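Local coordinates for protein L-iditol 2-dehydrogenase (Clostridium scindens, PDB 4OH1) that probably oxidises polyols such as L-iditol with NAD+, as a zinc-binding member of the zinc-containing alcohol dehydrogenase family, at residues G95-A100 with A148-Y153; G73-G78 with L155-T160; E34-K39 with S139-I144. All coordinates share one frame; numbering follows the deposited sequence.

Contact 1 (G95-A100 with A148-Y153)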
ATOM      1  N   GLY A  95       6.474 -33.209 -22.530  1.00 44.41           N
ATOM      2  CA  GLY A  95       7.862 -32.760 -22.550  1.00 42.40           C
ATOM      3  C   GLY A  95       8.118 -31.453 -21.799  1.00 41.60           C
ATOM      4  O   GLY A  95       9.268 -31.104 -21.551  1.00 41.45           O
ATOM      5  N   GLN A  96       7.087 -30.677 -21.478  1.00 41.88           N
ATOM      6  CA  GLN A  96       7.344 -29.403 -20.763  1.00 40.93           C
ATOM      7  C   GLN A  96       7.749 -29.666 -19.330  1.00 38.31           C
ATOM      8  O   GLN A  96       7.095 -30.416 -18.647  1.00 38.11           O
ATOM      9  CB  GLN A  96       6.109 -28.508 -20.775  1.00 45.34           C
ATOM     10  CG  GLN A  96       5.853 -27.909 -22.152  1.00 46.97           C
ATOM     11  CD  GLN A  96       4.485 -27.278 -22.322  1.00 48.56           C
ATOM     12  OE1 GLN A  96       3.624 -27.288 -21.451  1.00 50.09           O
ATOM     13  NE2 GLN A  96       4.288 -26.729 -23.470  1.00 52.97           N
ATOM     14  N   LYS A  97       8.865 -29.084 -18.894  1.00 38.28           N
ATOM     15  CA  LYS A  97       9.208 -29.025 -17.480  1.00 36.45           C
ATOM     16  C   LYS A  97       8.220 -28.127 -16.700  1.00 37.12           C
ATOM     17  O   LYS A  97       7.928 -27.006 -17.140  1.00 36.65           O
ATOM     18  CB  LYS A  97      10.619 -28.502 -17.319  1.00 38.30           C
ATOM     19  CG  LYS A  97      11.690 -29.485 -17.826  1.00 42.52           C
ATOM     20  CD  LYS A  97      13.054 -28.998 -17.532  1.00 42.59           C
ATOM     21  CE  LYS A  97      14.088 -29.977 -17.994  1.00 43.67           C
ATOM     22  NZ  LYS A  97      15.401 -29.329 -17.750  1.00 44.13           N
ATOM     23  N   VAL A  98       7.758 -28.613 -15.533  1.00 34.66           N
ATOM     24  CA  VAL A  98       6.775 -27.908 -14.737  1.00 34.40           C
ATOM     25  C   VAL A  98       6.934 -28.132 -13.225  1.00 32.73           C
ATOM     26  O   VAL A  98       7.630 -29.052 -12.783  1.00 31.77           O
ATOM     27  CB  VAL A  98       5.361 -28.355 -15.116  1.00 35.73           C
ATOM     28  CG1 VAL A  98       5.051 -28.046 -16.581  1.00 38.79           C
ATOM     29  CG2 VAL A  98       5.177 -29.860 -14.851  1.00 36.27           C
ATOM     30  N   VAL A  99       6.232 -27.293 -12.461  1.00 28.97           N
ATOM     31  CA  VAL A  99       5.965 -27.516 -11.074  1.00 27.88           C
ATOM     32  C   VAL A  99       4.488 -27.416 -10.911  1.00 30.41           C
ATOM     33  O   VAL A  99       3.755 -26.900 -11.798  1.00 32.39           O
ATOM     34  CB  VAL A  99       6.660 -26.552 -10.145  1.00 29.10           C
ATOM     35  CG1 VAL A  99       8.163 -26.702 -10.252  1.00 30.03           C
ATOM     36  CG2 VAL A  99       6.245 -25.100 -10.422  1.00 29.47           C
ATOM     37  N   ALA A 100       4.037 -27.957  -9.805  1.00 30.32           N
ATOM     38  CA  ALA A 100       2.605 -28.020  -9.504  1.00 32.37           C
ATOM     39  C   ALA A 100       2.291 -27.341  -8.175  1.00 34.01           C
ATOM     40  O   ALA A 100       3.087 -27.405  -7.234  1.00 32.04           O
ATOM     41  CB  ALA A 100       2.175 -29.472  -9.429  1.00 34.61           C
ATOM     42  N   ALA A 148      15.897 -25.698 -16.999  1.00 43.27           N
ATOM     43  CA  ALA A 148      15.863 -25.675 -15.536  1.00 42.57           C
ATOM     44  C   ALA A 148      16.419 -26.907 -14.914  1.00 44.19           C
ATOM     45  O   ALA A 148      16.103 -28.013 -15.345  1.00 45.62           O
ATOM     46  CB  ALA A 148      14.456 -25.561 -15.067  1.00 40.18           C
ATOM     47  N   ASP A 149      17.184 -26.715 -13.838  1.00 46.41           N
ATOM     48  CA  ASP A 149      17.610 -27.809 -12.961  1.00 44.73           C
ATOM     49  C   ASP A 149      16.420 -28.155 -12.070  1.00 42.52           C
ATOM     50  O   ASP A 149      16.063 -27.405 -11.155  1.00 40.89           O
ATOM     51  CB  ASP A 149      18.795 -27.364 -12.118  1.00 49.45           C
ATOM     52  CG  ASP A 149      19.223 -28.409 -11.094  1.00 53.85           C
ATOM     53  OD1 ASP A 149      18.465 -29.359 -10.826  1.00 58.76           O
ATOM     54  OD2 ASP A 149      20.337 -28.279 -10.545  1.00 60.42           O
ATOM     55  N   LEU A 150      15.805 -29.295 -12.342  1.00 39.38           N
ATOM     56  CA  LEU A 150      14.600 -29.696 -11.660  1.00 37.36           C
ATOM     57  C   LEU A 150      14.715 -29.843 -10.141  1.00 37.40           C
ATOM     58  O   LEU A 150      13.729 -29.779  -9.419  1.00 34.85           O
ATOM     59  CB  LEU A 150      14.131 -31.021 -12.262  1.00 36.94           C
ATOM     60  CG  LEU A 150      13.573 -30.814 -13.657  1.00 40.54           C
ATOM     61  CD1 LEU A 150      13.372 -32.152 -14.343  1.00 41.62           C
ATOM     62  CD2 LEU A 150      12.247 -30.091 -13.632  1.00 39.19           C
ATOM     63  N   LYS A 151      15.906 -30.115  -9.655  1.00 36.78           N
ATOM     64  CA  LYS A 151      16.115 -30.297  -8.258  1.00 37.32           C
ATOM     65  C   LYS A 151      15.784 -29.023  -7.506  1.00 37.50           C
ATOM     66  O   LYS A 151      15.141 -29.046  -6.491  1.00 40.18           O
ATOM     67  CB  LYS A 151      17.588 -30.636  -8.036  1.00 40.33           C
ATOM     68  CG  LYS A 151      17.991 -30.801  -6.606  1.00 44.30           C
ATOM     69  CD  LYS A 151      19.469 -31.176  -6.559  1.00 49.60           C
ATOM     70  CE  LYS A 151      19.945 -31.242  -5.170  1.00 55.28           C
ATOM     71  NZ  LYS A 151      21.199 -32.018  -5.065  1.00 60.05           N
ATOM     72  N   ASP A 152      16.250 -27.905  -8.015  1.00 34.87           N
ATOM     73  CA  ASP A 152      16.010 -26.637  -7.351  1.00 36.41           C
ATOM     74  C   ASP A 152      14.594 -26.188  -7.454  1.00 34.31           C
ATOM     75  O   ASP A 152      14.076 -25.593  -6.506  1.00 36.33           O
ATOM     76  CB  ASP A 152      16.886 -25.576  -7.944  1.00 37.91           C
ATOM     77  CG  ASP A 152      18.367 -25.749  -7.563  1.00 42.05           C
ATOM     78  OD1 ASP A 152      18.740 -26.505  -6.628  1.00 45.91           O
ATOM     79  OD2 ASP A 152      19.157 -25.099  -8.242  1.00 45.66           O
ATOM     80  N   TYR A 153      13.955 -26.461  -8.591  1.00 33.57           N
ATOM     81  CA  TYR A 153      12.541 -26.036  -8.781  1.00 31.29           C
ATOM     82  C   TYR A 153      11.559 -26.857  -7.992  1.00 31.02           C
ATOM     83  O   TYR A 153      10.419 -26.478  -7.849  1.00 33.15           O
ATOM     84  CB  TYR A 153      12.160 -25.984 -10.270  1.00 33.27           C
ATOM     85  CG  TYR A 153      12.796 -24.799 -10.999  1.00 32.34           C
ATOM     86  CD1 TYR A 153      14.095 -24.850 -11.418  1.00 32.66           C
ATOM     87  CD2 TYR A 153      12.080 -23.640 -11.250  1.00 31.39           C
ATOM     88  CE1 TYR A 153      14.681 -23.763 -12.042  1.00 32.89           C
ATOM     89  CE2 TYR A 153      12.640 -22.589 -11.921  1.00 31.52           C
ATOM     90  CZ  TYR A 153      13.945 -22.651 -12.302  1.00 32.36           C
ATOM     91  OH  TYR A 153      14.519 -21.581 -12.929  1.00 33.60           O
TER
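K97 and V99, on one face of a strand in the curled sheet of the GroES-like domain, reach across to A148, L150 and Y153 in the short N-capped helical turn that follows strand 141-143 in the chain. K97 has the most surface buried here. Its CG lies anti to the carbonyl carbon (chi1 -69°), and from there the chain runs fully extended, carrying the ammonium group to the backbone ahead of the turn. There NZ donates to A148 O at 2.8 Å, with a C=O...N angle of 141° and the nitrogen tilted a little from the carbonyl plane. The same NZ also bonds D146 O, so two main-chain carbonyl oxygens, A148 O and D146 O, hold the ammonium group.

The methylenes behind the charge do apolar work. L150 sends CD2 across the lysine, 4.1 Å from K97 CD, while its backbone O accepts from the hydroxyl of S77 on the neighbouring strand. The turn is only weakly bonded along its backbone, but its start is secured by D149, whose OD1 accepts from K151 N at 2.9 Å, on the anti side and well out of the carboxylate plane.

Further along the strand, V99 pushes one methyl at the end of the turn. The ring of Y153 swings off toward I144 and I312, which leaves the near parts of the residue to meet the valine: V99 CG1 sits 4.1 Å from Y153 CB and 3.3 Å from Y153 O.

Contact 2 (G73-G78 with L155-T160). With ZN (zinc ion), chain B.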
ATOM      1  N   GLY A  73       2.717 -35.275  -0.134  1.00 38.65           N
ATOM      2  CA  GLY A  73       3.813 -34.655  -0.890  1.00 36.21           C
ATOM      3  C   GLY A  73       3.190 -33.535  -1.656  1.00 35.56           C
ATOM      4  O   GLY A  73       2.210 -33.735  -2.336  1.00 37.30           O
ATOM      5  N   HIS A  74       3.719 -32.330  -1.507  1.00 37.43           N
ATOM      6  CA  HIS A  74       3.188 -31.184  -2.238  1.00 38.43           C
ATOM      7  C   HIS A  74       4.280 -30.232  -2.794  1.00 35.12           C
ATOM      8  O   HIS A  74       3.995 -29.093  -3.172  1.00 39.61           O
ATOM      9  CB  HIS A  74       2.222 -30.446  -1.322  1.00 37.95           C
ATOM     10  CG  HIS A  74       2.906 -29.834  -0.163  1.00 41.28           C
ATOM     11  ND1 HIS A  74       3.298 -30.570   0.928  1.00 50.93           N
ATOM     12  CD2 HIS A  74       3.376 -28.585   0.035  1.00 41.13           C
ATOM     13  CE1 HIS A  74       3.956 -29.798   1.766  1.00 45.31           C
ATOM     14  NE2 HIS A  74       4.006 -28.586   1.251  1.00 47.53           N
ATOM     15  N   GLU A  75       5.527 -30.697  -2.829  1.00 33.43           N
ATOM     16  CA  GLU A  75       6.627 -29.918  -3.299  1.00 31.97           C
ATOM     17  C   GLU A  75       7.313 -30.729  -4.371  1.00 33.24           C
ATOM     18  O   GLU A  75       7.947 -31.731  -4.056  1.00 35.15           O
ATOM     19  CB  GLU A  75       7.588 -29.615  -2.164  1.00 31.63           C
ATOM     20  CG  GLU A  75       6.940 -28.934  -0.955  1.00 34.33           C
ATOM     21  CD  GLU A  75       7.961 -28.524   0.163  1.00 38.04           C
ATOM     22  OE1 GLU A  75       9.167 -28.870   0.120  1.00 37.44           O
ATOM     23  OE2 GLU A  75       7.549 -27.801   1.077  1.00 41.86           O
ATOM     24  N   LEU A  76       7.121 -30.369  -5.634  1.00 33.91           N
ATOM     25  CA  LEU A  76       7.607 -31.266  -6.726  1.00 36.79           C
ATOM     26  C   LEU A  76       7.836 -30.555  -8.039  1.00 36.06           C
ATOM     27  O   LEU A  76       7.190 -29.512  -8.377  1.00 34.10           O
ATOM     28  CB  LEU A  76       6.662 -32.441  -6.968  1.00 40.21           C
ATOM     29  CG  LEU A  76       5.291 -32.023  -7.535  1.00 43.26           C
ATOM     30  CD1 LEU A  76       4.724 -33.049  -8.420  1.00 46.72           C
ATOM     31  CD2 LEU A  76       4.330 -31.682  -6.432  1.00 42.04           C
ATOM     32  N   SER A  77       8.796 -31.103  -8.767  1.00 32.92           N
ATOM     33  CA  SER A  77       9.032 -30.691 -10.137  1.00 35.03           C
ATOM     34  C   SER A  77       9.039 -31.948 -11.004  1.00 35.09           C
ATOM     35  O   SER A  77       9.349 -33.000 -10.521  1.00 36.78           O
ATOM     36  CB  SER A  77      10.382 -29.986 -10.251  1.00 33.13           C
ATOM     37  OG  SER A  77      11.392 -30.848  -9.838  1.00 33.79           O
ATOM     38  N   GLY A  78       8.717 -31.817 -12.276  1.00 37.40           N
ATOM     39  CA  GLY A  78       8.944 -32.884 -13.207  1.00 39.43           C
ATOM     40  C   GLY A  78       8.604 -32.453 -14.609  1.00 43.98           C
ATOM     41  O   GLY A  78       8.742 -31.286 -14.950  1.00 38.66           O
ATOM     42  N   LEU A 155      11.705 -26.828  -5.042  1.00 35.23           N
ATOM     43  CA  LEU A 155      11.479 -25.944  -3.886  1.00 33.11           C
ATOM     44  C   LEU A 155      10.631 -24.760  -4.220  1.00 31.29           C
ATOM     45  O   LEU A 155      10.528 -23.881  -3.384  1.00 33.08           O
ATOM     46  CB  LEU A 155      12.793 -25.479  -3.241  1.00 31.87           C
ATOM     47  CG  LEU A 155      13.225 -26.532  -2.216  1.00 36.18           C
ATOM     48  CD1 LEU A 155      13.323 -27.960  -2.781  1.00 36.09           C
ATOM     49  CD2 LEU A 155      14.575 -26.100  -1.747  1.00 40.11           C
ATOM     50  N   VAL A 156       9.996 -24.718  -5.391  1.00 29.89           N
ATOM     51  CA  VAL A 156       9.114 -23.604  -5.709  1.00 27.57           C
ATOM     52  C   VAL A 156       8.028 -23.353  -4.702  1.00 30.10           C
ATOM     53  O   VAL A 156       7.726 -22.151  -4.379  1.00 31.59           O
ATOM     54  CB  VAL A 156       8.517 -23.686  -7.124  1.00 30.60           C
ATOM     55  CG1 VAL A 156       7.372 -22.727  -7.308  1.00 31.89           C
ATOM     56  CG2 VAL A 156       9.580 -23.355  -8.166  1.00 34.14           C
ATOM     57  N   GLU A 157       7.414 -24.401  -4.176  1.00 31.81           N
ATOM     58  CA  GLU A 157       6.251 -24.187  -3.303  1.00 32.33           C
ATOM     59  C   GLU A 157       6.704 -23.631  -1.954  1.00 32.95           C
ATOM     60  O   GLU A 157       6.110 -22.692  -1.446  1.00 28.51           O
ATOM     61  CB  GLU A 157       5.384 -25.438  -3.118  1.00 32.99           C
ATOM     62  CG  GLU A 157       4.099 -25.219  -2.227  1.00 32.49           C
ATOM     63  CD  GLU A 157       4.384 -25.292  -0.742  1.00 36.34           C
ATOM     64  OE1 GLU A 157       5.416 -25.901  -0.385  1.00 34.89           O
ATOM     65  OE2 GLU A 157       3.644 -24.694   0.083  1.00 35.22           O
ATOM     66  N   PRO A 158       7.724 -24.208  -1.348  1.00 31.13           N
ATOM     67  CA  PRO A 158       8.101 -23.577  -0.091  1.00 35.35           C
ATOM     68  C   PRO A 158       8.627 -22.136  -0.260  1.00 35.07           C
ATOM     69  O   PRO A 158       8.385 -21.311   0.617  1.00 33.47           O
ATOM     70  CB  PRO A 158       9.152 -24.499   0.489  1.00 35.75           C
ATOM     71  CG  PRO A 158       9.557 -25.368  -0.571  1.00 34.30           C
ATOM     72  CD  PRO A 158       8.401 -25.475  -1.524  1.00 34.77           C
ATOM     73  N   LEU A 159       9.278 -21.831  -1.382  1.00 35.17           N
ATOM     74  CA  LEU A 159       9.651 -20.434  -1.691  1.00 31.16           C
ATOM     75  C   LEU A 159       8.438 -19.533  -1.742  1.00 32.31           C
ATOM     76  O   LEU A 159       8.519 -18.399  -1.268  1.00 32.02           O
ATOM     77  CB  LEU A 159      10.478 -20.321  -2.943  1.00 30.48           C
ATOM     78  CG  LEU A 159      11.199 -19.002  -3.195  1.00 31.25           C
ATOM     79  CD1 LEU A 159      12.298 -18.734  -2.085  1.00 32.23           C
ATOM     80  CD2 LEU A 159      11.853 -19.071  -4.517  1.00 32.30           C
ATOM     81  N   THR A 160       7.295 -20.001  -2.260  1.00 30.57           N
ATOM     82  CA  THR A 160       6.107 -19.171  -2.178  1.00 28.08           C
ATOM     83  C   THR A 160       5.678 -18.821  -0.750  1.00 30.47           C
ATOM     84  O   THR A 160       5.091 -17.770  -0.515  1.00 27.73           O
ATOM     85  CB  THR A 160       4.867 -19.783  -2.858  1.00 30.21           C
ATOM     86  OG1 THR A 160       4.437 -20.963  -2.143  1.00 30.99           O
ATOM     87  CG2 THR A 160       5.132 -20.129  -4.342  1.00 30.28           C
TER
HETATM   88 ZN    ZN B 401       5.733 -26.880   1.443  0.75 49.76          ZN
HETATM   89  O   HOH W   1       3.809 -25.753   2.296  1.00 47.20           O
HETATM   90  O   HOH W   2       6.546 -25.104   2.822  1.00 38.82           O
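E75, on the segment 73-78, and E157, in the first turn of a helix, bring their backbones close, with CA atoms 5.7 Å apart. The side chains leave this close approach together and meet at a zinc ion beside it. H74 NE2 binds it at 2.4 Å, E75 OE2 and E157 OE1 each at 2.1 Å; two waters and C46, modified here to cysteinesulfonic acid, complete the shell. The two glutamate oxygens, E75 OE2 and E157 OE1, stand 3.2 Å apart, a closeness the shared cation makes tolerable, and their carboxylates are turned 32° from each other. E157 reaches the metal by bending: CG runs anti to the backbone N, then the chain kinks at chi2 (-82°). Its carboxylate carbon lies in the plane of the H74 ring, at the edge, while E75 CG lies over one ring face, toward its rim. P158 backs the cluster, its CD 3.5 Å from E75 CD. E75 OE1 forms a salt bridge with K344 NZ, a second hold on the carboxylate. Here the GroES-like domain meets the helix that leads toward the coenzyme-binding fold, the position of the catalytic zinc in zinc-containing alcohol dehydrogenases.

Contact 3 (E34-K39 with S139-I144)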
ATOM      1  N   GLU A  34      -9.289 -31.402 -18.738  1.00 46.58           N
ATOM      2  CA  GLU A  34      -8.590 -30.243 -18.225  1.00 49.27           C
ATOM      3  C   GLU A  34      -7.410 -30.551 -17.312  1.00 48.62           C
ATOM      4  O   GLU A  34      -6.853 -29.619 -16.701  1.00 43.70           O
ATOM      5  CB  GLU A  34      -9.579 -29.329 -17.518  1.00 51.25           C
ATOM      6  CG  GLU A  34     -10.655 -28.856 -18.464  1.00 53.09           C
ATOM      7  CD  GLU A  34     -11.499 -27.775 -17.883  1.00 53.08           C
ATOM      8  OE1 GLU A  34     -11.218 -27.271 -16.771  1.00 52.85           O
ATOM      9  OE2 GLU A  34     -12.470 -27.428 -18.546  1.00 58.74           O
ATOM     10  N   GLU A  35      -7.015 -31.828 -17.252  1.00 43.48           N
ATOM     11  CA  GLU A  35      -5.996 -32.274 -16.326  1.00 42.32           C
ATOM     12  C   GLU A  35      -4.737 -32.625 -17.057  1.00 40.31           C
ATOM     13  O   GLU A  35      -4.735 -32.728 -18.267  1.00 39.90           O
ATOM     14  CB  GLU A  35      -6.477 -33.479 -15.522  1.00 44.76           C
ATOM     15  CG  GLU A  35      -7.500 -33.116 -14.473  1.00 46.52           C
ATOM     16  CD  GLU A  35      -8.082 -34.323 -13.731  1.00 50.88           C
ATOM     17  OE1 GLU A  35      -8.060 -35.475 -14.209  1.00 57.41           O
ATOM     18  OE2 GLU A  35      -8.600 -34.095 -12.636  1.00 59.84           O
ATOM     19  N   ILE A  36      -3.662 -32.811 -16.296  1.00 40.17           N
ATOM     20  CA  ILE A  36      -2.332 -33.000 -16.830  1.00 39.30           C
ATOM     21  C   ILE A  36      -1.677 -33.997 -15.915  1.00 42.49           C
ATOM     22  O   ILE A  36      -1.775 -33.883 -14.682  1.00 42.19           O
ATOM     23  CB  ILE A  36      -1.530 -31.677 -16.769  1.00 41.84           C
ATOM     24  CG1 ILE A  36      -2.214 -30.600 -17.606  1.00 44.28           C
ATOM     25  CG2 ILE A  36      -0.139 -31.883 -17.271  1.00 40.93           C
ATOM     26  CD1 ILE A  36      -1.419 -29.366 -17.733  1.00 45.23           C
ATOM     27  N   ARG A  37      -0.978 -34.965 -16.494  1.00 43.97           N
ATOM     28  CA  ARG A  37      -0.220 -35.888 -15.709  1.00 41.67           C
ATOM     29  C   ARG A  37       1.248 -35.531 -15.831  1.00 40.58           C
ATOM     30  O   ARG A  37       1.769 -35.283 -16.927  1.00 39.19           O
ATOM     31  CB  ARG A  37      -0.457 -37.311 -16.163  1.00 47.33           C
ATOM     32  CG  ARG A  37       0.333 -38.298 -15.328  1.00 52.60           C
ATOM     33  CD  ARG A  37       0.760 -39.482 -16.165  1.00 57.32           C
ATOM     34  NE  ARG A  37      -0.370 -40.302 -16.381  1.00 55.36           N
ATOM     35  CZ  ARG A  37      -0.599 -41.049 -17.460  1.00 58.52           C
ATOM     36  NH1 ARG A  37       0.235 -41.117 -18.493  1.00 57.51           N
ATOM     37  NH2 ARG A  37      -1.710 -41.742 -17.485  1.00 54.08           N
ATOM     38  N   ILE A  38       1.896 -35.510 -14.670  1.00 36.88           N
ATOM     39  CA  ILE A  38       3.295 -35.200 -14.529  1.00 41.45           C
ATOM     40  C   ILE A  38       4.037 -36.451 -14.245  1.00 37.93           C
ATOM     41  O   ILE A  38       3.652 -37.240 -13.395  1.00 36.80           O
ATOM     42  CB  ILE A  38       3.605 -34.277 -13.246  1.00 45.82           C
ATOM     43  CG1 ILE A  38       2.808 -33.016 -13.248  1.00 51.37           C
ATOM     44  CG2 ILE A  38       5.042 -33.891 -13.176  1.00 50.50           C
ATOM     45  CD1 ILE A  38       2.723 -32.449 -14.616  1.00 56.01           C
ATOM     46  N   LYS A  39       5.165 -36.585 -14.874  1.00 38.69           N
ATOM     47  CA  LYS A  39       6.111 -37.528 -14.415  1.00 41.90           C
ATOM     48  C   LYS A  39       6.986 -36.775 -13.405  1.00 41.62           C
ATOM     49  O   LYS A  39       7.701 -35.838 -13.782  1.00 40.91           O
ATOM     50  CB  LYS A  39       6.985 -37.991 -15.542  1.00 45.72           C
ATOM     51  CG  LYS A  39       7.785 -39.137 -15.135  1.00 52.00           C
ATOM     52  CD  LYS A  39       9.053 -39.294 -15.898  1.00 59.69           C
ATOM     53  CE  LYS A  39       9.619 -40.654 -15.517  1.00 65.35           C
ATOM     54  NZ  LYS A  39      10.947 -40.809 -16.105  1.00 77.42           N
ATOM     55  N   SER A 139      -4.876 -25.568 -14.178  1.00 36.19           N
ATOM     56  CA  SER A 139      -4.695 -24.398 -13.389  1.00 37.63           C
ATOM     57  C   SER A 139      -3.636 -24.571 -12.309  1.00 36.87           C
ATOM     58  O   SER A 139      -3.106 -23.598 -11.853  1.00 33.48           O
ATOM     59  CB  SER A 139      -5.990 -23.990 -12.723  1.00 41.18           C
ATOM     60  OG  SER A 139      -6.382 -24.911 -11.696  1.00 41.76           O
ATOM     61  N   GLN A 140      -3.255 -25.800 -11.986  1.00 37.82           N
ATOM     62  CA  GLN A 140      -2.259 -26.051 -10.962  1.00 34.70           C
ATOM     63  C   GLN A 140      -0.902 -26.204 -11.540  1.00 34.66           C
ATOM     64  O   GLN A 140      -0.003 -26.408 -10.794  1.00 33.14           O
ATOM     65  CB  GLN A 140      -2.605 -27.327 -10.178  1.00 35.16           C
ATOM     66  CG  GLN A 140      -3.958 -27.218  -9.510  1.00 37.90           C
ATOM     67  CD  GLN A 140      -4.396 -28.483  -8.797  1.00 40.86           C
ATOM     68  OE1 GLN A 140      -5.177 -29.259  -9.348  1.00 42.88           O
ATOM     69  NE2 GLN A 140      -3.942 -28.672  -7.555  1.00 38.88           N
ATOM     70  N   ILE A 141      -0.730 -26.137 -12.854  1.00 34.57           N
ATOM     71  CA  ILE A 141       0.531 -26.546 -13.449  1.00 33.41           C
ATOM     72  C   ILE A 141       1.234 -25.376 -14.019  1.00 31.89           C
ATOM     73  O   ILE A 141       0.629 -24.659 -14.801  1.00 31.58           O
ATOM     74  CB  ILE A 141       0.292 -27.573 -14.591  1.00 36.27           C
ATOM     75  CG1 ILE A 141      -0.227 -28.880 -14.022  1.00 38.86           C
ATOM     76  CG2 ILE A 141       1.535 -27.820 -15.392  1.00 37.63           C
ATOM     77  CD1 ILE A 141       0.688 -29.563 -13.043  1.00 41.18           C
ATOM     78  N   PHE A 142       2.523 -25.218 -13.695  1.00 31.39           N
ATOM     79  CA  PHE A 142       3.277 -24.003 -14.062  1.00 30.94           C
ATOM     80  C   PHE A 142       4.527 -24.347 -14.796  1.00 33.13           C
ATOM     81  O   PHE A 142       5.330 -25.089 -14.312  1.00 30.37           O
ATOM     82  CB  PHE A 142       3.711 -23.183 -12.804  1.00 32.35           C
ATOM     83  CG  PHE A 142       2.560 -22.550 -12.074  1.00 29.76           C
ATOM     84  CD1 PHE A 142       1.843 -23.262 -11.143  1.00 30.10           C
ATOM     85  CD2 PHE A 142       2.143 -21.294 -12.418  1.00 33.60           C
ATOM     86  CE1 PHE A 142       0.724 -22.689 -10.511  1.00 33.99           C
ATOM     87  CE2 PHE A 142       1.030 -20.702 -11.793  1.00 33.96           C
ATOM     88  CZ  PHE A 142       0.342 -21.407 -10.821  1.00 32.47           C
ATOM     89  N   PRO A 143       4.742 -23.768 -15.950  1.00 38.64           N
ATOM     90  CA  PRO A 143       5.988 -24.116 -16.620  1.00 41.57           C
ATOM     91  C   PRO A 143       7.188 -23.364 -16.065  1.00 37.29           C
ATOM     92  O   PRO A 143       7.070 -22.232 -15.582  1.00 39.28           O
ATOM     93  CB  PRO A 143       5.734 -23.718 -18.076  1.00 44.03           C
ATOM     94  CG  PRO A 143       4.856 -22.585 -17.945  1.00 46.13           C
ATOM     95  CD  PRO A 143       3.894 -22.937 -16.790  1.00 44.69           C
ATOM     96  N   ILE A 144       8.333 -24.000 -16.191  1.00 35.08           N
ATOM     97  CA  ILE A 144       9.613 -23.447 -15.790  1.00 36.08           C
ATOM     98  C   ILE A 144      10.589 -23.512 -16.985  1.00 36.67           C
ATOM     99  O   ILE A 144      10.287 -24.116 -17.969  1.00 37.95           O
ATOM    100  CB  ILE A 144      10.133 -24.212 -14.574  1.00 34.40           C
ATOM    101  CG1 ILE A 144      10.495 -25.643 -14.941  1.00 36.22           C
ATOM    102  CG2 ILE A 144       9.044 -24.243 -13.465  1.00 36.55           C
ATOM    103  CD1 ILE A 144      10.921 -26.464 -13.728  1.00 34.99           C
TER
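I36, I38 and I141 meet without any flat group between them; the flat groups stand round this aliphatic cluster. The F142 ring, next along the strand, has R113 of the second subunit against it as a cation-pi partner and also meets the ring of F305, the two planes inclined at about 20°. The imidazole of H137 is held at both edge nitrogens, NE2 by E34 OE1 and ND1 by S139 OG, and in this way bridges the outer ends of the two segments. The amide of Q140 is likewise tied at both ends, its OE1 to H137 N and its NE2 to N101 O.

Within the cluster, I141 addresses two residues that share a face of strand 35-44. I36 lays its CD1 across the branch point of I141, 3.9 Å from I141 CG1 and 4.0 Å from I141 CB, so that it rests on the base of the side chain. I38 takes the far end instead: I38 CD1 and I141 CD1 approach tip to tip at 3.9 Å. The bend of I141 at chi2 (-60°) sets its last methyl toward I38, while the extended chi2 of I36 (-173°) stretches that side chain out over CG1. Every one of these contacts is at ordinary van der Waals distance, with the nearest CA atoms, those of I36 and I141, 7.8 Å apart.

R37 leaves by the other face of its strand and pairs with D81 and E30. Strands 35-44 and 141-143 are not paired with each other; strands 75-83 and 97-100 lie between them in the curled sheet, and V98 of strand 97-100 packs on both I38 and I141. F92 touches I36, and helix 305-311 lies against F142 and I144.

In the fold
Reading from the N terminus, 34-39 comes first, then 73-78 and 95-100; their partners follow in a cluster, 139-144, 148-153 and 155-160. Contact 3 closes the first loop, contact 1 the next and contact 2 the last. Contact 1 is nested inside the loop of contact 2, while contact 3 crosses both. The three first segments lie on neighbouring strands of one sheet, and 139-144 adds a further strand beside 95-100, with V99 O hydrogen-bonded to F142 N. Contact 3 thus joins strands within the sheet, contact 1 fastens it to the short helical turn, and contact 2 ties it, through zinc, to the helix that begins directly afterwards.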